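Regulatory protein ASNC (Escherichia coli, PDB 2CG4) is a sequence-specific DNA-binding regulator that activates asnA transcription, controls its own gene and represses gidA expression at a post-transcriptional level. Local coordinates at residues A[69-74]-A[106-111]. The protein carries 1 engineered substitution. Residues are numbered along the deposited sequence; the frame is centred on the assembly and turned at random.
With ASN (asparagine), chain C.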
loop_
_atom_site.group_PDB
_atom_site.type_symbol
_atom_site.label_atom_id
_atom_site.label_comp_id
_atom_site.label_asym_id
_atom_site.label_seq_id
_atom_site.Cartn_x
_atom_site.Cartn_y
_atom_site.Cartn_z
ATOM N N GLY A 69 14.111 -19.777 -5.573
ATOM C CA GLY A 69 14.709 -18.459 -5.682
ATOM C C GLY A 69 13.722 -17.402 -5.248
ATOM O O GLY A 69 12.504 -17.585 -5.337
ATOM N N CYS A 70 14.234 -16.285 -4.768
ATOM C CA CYS A 70 13.350 -15.200 -4.402
ATOM C C CYS A 70 14.033 -13.838 -4.503
ATOM O O CYS A 70 15.256 -13.749 -4.547
ATOM C CB CYS A 70 12.771 -15.448 -3.018
ATOM S SG CYS A 70 13.992 -15.553 -1.734
ATOM N N PHE A 71 13.227 -12.788 -4.591
ATOM C CA PHE A 71 13.677 -11.436 -4.322
ATOM C C PHE A 71 13.153 -11.040 -2.958
ATOM O O PHE A 71 12.040 -11.415 -2.587
ATOM C CB PHE A 71 13.149 -10.470 -5.378
ATOM C CG PHE A 71 13.724 -10.699 -6.749
ATOM C CD1 PHE A 71 13.072 -11.518 -7.663
ATOM C CD2 PHE A 71 14.916 -10.088 -7.128
ATOM C CE1 PHE A 71 13.610 -11.724 -8.934
ATOM C CE2 PHE A 71 15.454 -10.288 -8.399
ATOM C CZ PHE A 71 14.801 -11.110 -9.301
ATOM N N ILE A 72 13.971 -10.307 -2.208
ATOM C CA ILE A 72 13.577 -9.787 -0.914
ATOM C C ILE A 72 13.782 -8.284 -0.928
ATOM O O ILE A 72 14.840 -7.801 -1.325
ATOM C CB ILE A 72 14.395 -10.458 0.210
ATOM C CG1 ILE A 72 14.441 -11.971 -0.038
ATOM C CG2 ILE A 72 13.818 -10.149 1.583
ATOM C CD1 ILE A 72 15.104 -12.746 1.028
ATOM N N GLY A 73 12.750 -7.539 -0.541
ATOM C CA GLY A 73 12.902 -6.112 -0.302
ATOM C C GLY A 73 13.220 -5.918 1.165
ATOM O O GLY A 73 12.510 -6.411 2.032
ATOM N N ILE A 74 14.305 -5.229 1.457
ATOM C CA ILE A 74 14.680 -4.991 2.846
ATOM C C ILE A 74 14.271 -3.580 3.246
ATOM O O ILE A 74 14.577 -2.623 2.542
ATOM C CB ILE A 74 16.181 -5.211 3.068
ATOM C CG1 ILE A 74 16.493 -6.712 3.095
ATOM C CG2 ILE A 74 16.644 -4.546 4.361
ATOM C CD1 ILE A 74 17.119 -7.209 1.840
ATOM N N SER A 106 14.667 -0.253 0.939
ATOM C CA SER A 106 16.044 0.239 1.041
ATOM C C SER A 106 17.037 -0.570 0.189
ATOM O O SER A 106 17.851 -0.006 -0.567
ATOM C CB SER A 106 16.515 0.243 2.504
ATOM O OG SER A 106 15.463 0.561 3.414
ATOM N N ILE A 107 16.981 -1.891 0.336
ATOM C CA ILE A 107 17.773 -2.808 -0.486
ATOM C C ILE A 107 16.843 -3.833 -1.126
ATOM O O ILE A 107 15.859 -4.251 -0.514
ATOM C CB ILE A 107 18.843 -3.536 0.346
ATOM C CG1 ILE A 107 19.410 -2.600 1.427
ATOM C CG2 ILE A 107 19.956 -4.058 -0.560
ATOM C CD1 ILE A 107 20.421 -3.230 2.330
ATOM N N PHE A 108 17.135 -4.210 -2.364
ATOM C CA PHE A 108 16.401 -5.261 -3.044
ATOM C C PHE A 108 17.421 -6.338 -3.434
ATOM O O PHE A 108 18.393 -6.049 -4.121
ATOM C CB PHE A 108 15.696 -4.676 -4.281
ATOM C CG PHE A 108 14.680 -5.591 -4.910
ATOM C CD1 PHE A 108 13.574 -6.032 -4.191
ATOM C CD2 PHE A 108 14.812 -5.985 -6.234
ATOM C CE1 PHE A 108 12.626 -6.871 -4.767
ATOM C CE2 PHE A 108 13.867 -6.826 -6.828
ATOM C CZ PHE A 108 12.772 -7.269 -6.086
ATOM N N ILE A 109 17.220 -7.563 -2.969
ATOM C CA ILE A 109 18.212 -8.614 -3.123
ATOM C C ILE A 109 17.566 -9.847 -3.717
ATOM O O ILE A 109 16.369 -10.054 -3.573
ATOM C CB ILE A 109 18.896 -9.010 -1.772
ATOM C CG1 ILE A 109 17.921 -9.774 -0.880
ATOM C CG2 ILE A 109 19.463 -7.778 -1.051
ATOM C CD1 ILE A 109 18.475 -10.124 0.515
ATOM N N LYS A 110 18.375 -10.651 -4.401
ATOM C CA LYS A 110 18.001 -12.012 -4.762
ATOM C C LYS A 110 18.677 -12.999 -3.833
ATOM O O LYS A 110 19.881 -12.899 -3.598
ATOM C CB LYS A 110 18.424 -12.310 -6.190
ATOM C CG LYS A 110 17.454 -13.165 -6.939
ATOM C CD LYS A 110 18.111 -13.732 -8.169
ATOM C CE LYS A 110 17.078 -14.318 -9.131
ATOM N NZ LYS A 110 17.744 -14.704 -10.409
ATOM N N VAL A 111 17.906 -13.937 -3.284
ATOM C CA VAL A 111 18.509 -15.097 -2.655
ATOM C C VAL A 111 18.055 -16.390 -3.308
ATOM O O VAL A 111 16.896 -16.539 -3.685
ATOM C CB VAL A 111 18.347 -15.102 -1.106
ATOM C CG1 VAL A 111 17.885 -13.745 -0.616
ATOM C CG2 VAL A 111 17.435 -16.217 -0.634
HETATM N N ASN C . 13.845 3.506 -1.812
HETATM C CA ASN C . 14.706 4.725 -1.831
HETATM C C ASN C . 14.111 5.840 -2.648
HETATM O O ASN C . 13.567 5.620 -3.737
HETATM C CB ASN C . 16.098 4.401 -2.343
HETATM C CG ASN C . 16.855 3.522 -1.396
HETATM O OD1 ASN C . 17.045 3.865 -0.227
HETATM N ND2 ASN C . 17.277 2.368 -1.881
HETATM O OXT ASN C . 14.156 6.978 -2.197
#
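Strands 69-74 and 107-111 pair antiparallel in the middle of the four-stranded sheet of the Lrp/AsnC ligand-binding domain. The hydrogen-bonded pairs are Cys-70 with Val-111, Ile-72 with Ile-109 and Ile-74 with Ile-107. The straightest bond is Ile-74 N to Ile-107 O, 2.7 Å with 179° at the hydrogen. One sheet face carries Phe-71, Phe-108 and Lys-110. Phe-108 has CG anti to its backbone N (chi1 -168°), so that its ring leans over nearer to strand 69-74. Phe-71 CB and CG both meet Phe-108 CZ, CB at 3.3 Å. Phe-71 CD2 lies 3.4 Å from Phe-108 CE2. Phe-71 CE2 reaches Lys-110 CG at 3.8 Å, a CH-pi contact over one ring face, and Phe-71 CZ reaches Lys-110 CE at 3.9 Å. The ring planes of Phe-71 and Phe-108 lie 3° from parallel, but the rings sit largely side by side rather than stacked. Lys-110 NZ hydrogen-bonds to Tyr-99 OH of the second subunit, whose Phe-71 and Phe-108 also meet this aromatic face. On the other face Ile-72 CD1 touches Val-111 CG1 at 3.4 Å, and Ile-74 CD1 meets Ile-109 CD1; helices 82-90 and 116-127 pack there. Where strand 107-111 begins, a classic beta bulge sets Ser-106 and Ile-107 against Ile-74. Ser-106 N donates to Ile-74 O at 2.9 Å, and Ile-107 N adds a weak bond to it. Ser-106 O accepts a hydrogen bond from ND2 of the bound asparagine at 2.8 Å. The chemistry implies an aromatic face for dimer contacts, an aliphatic face for the helices and a bulge joining strand pairing to effector binding.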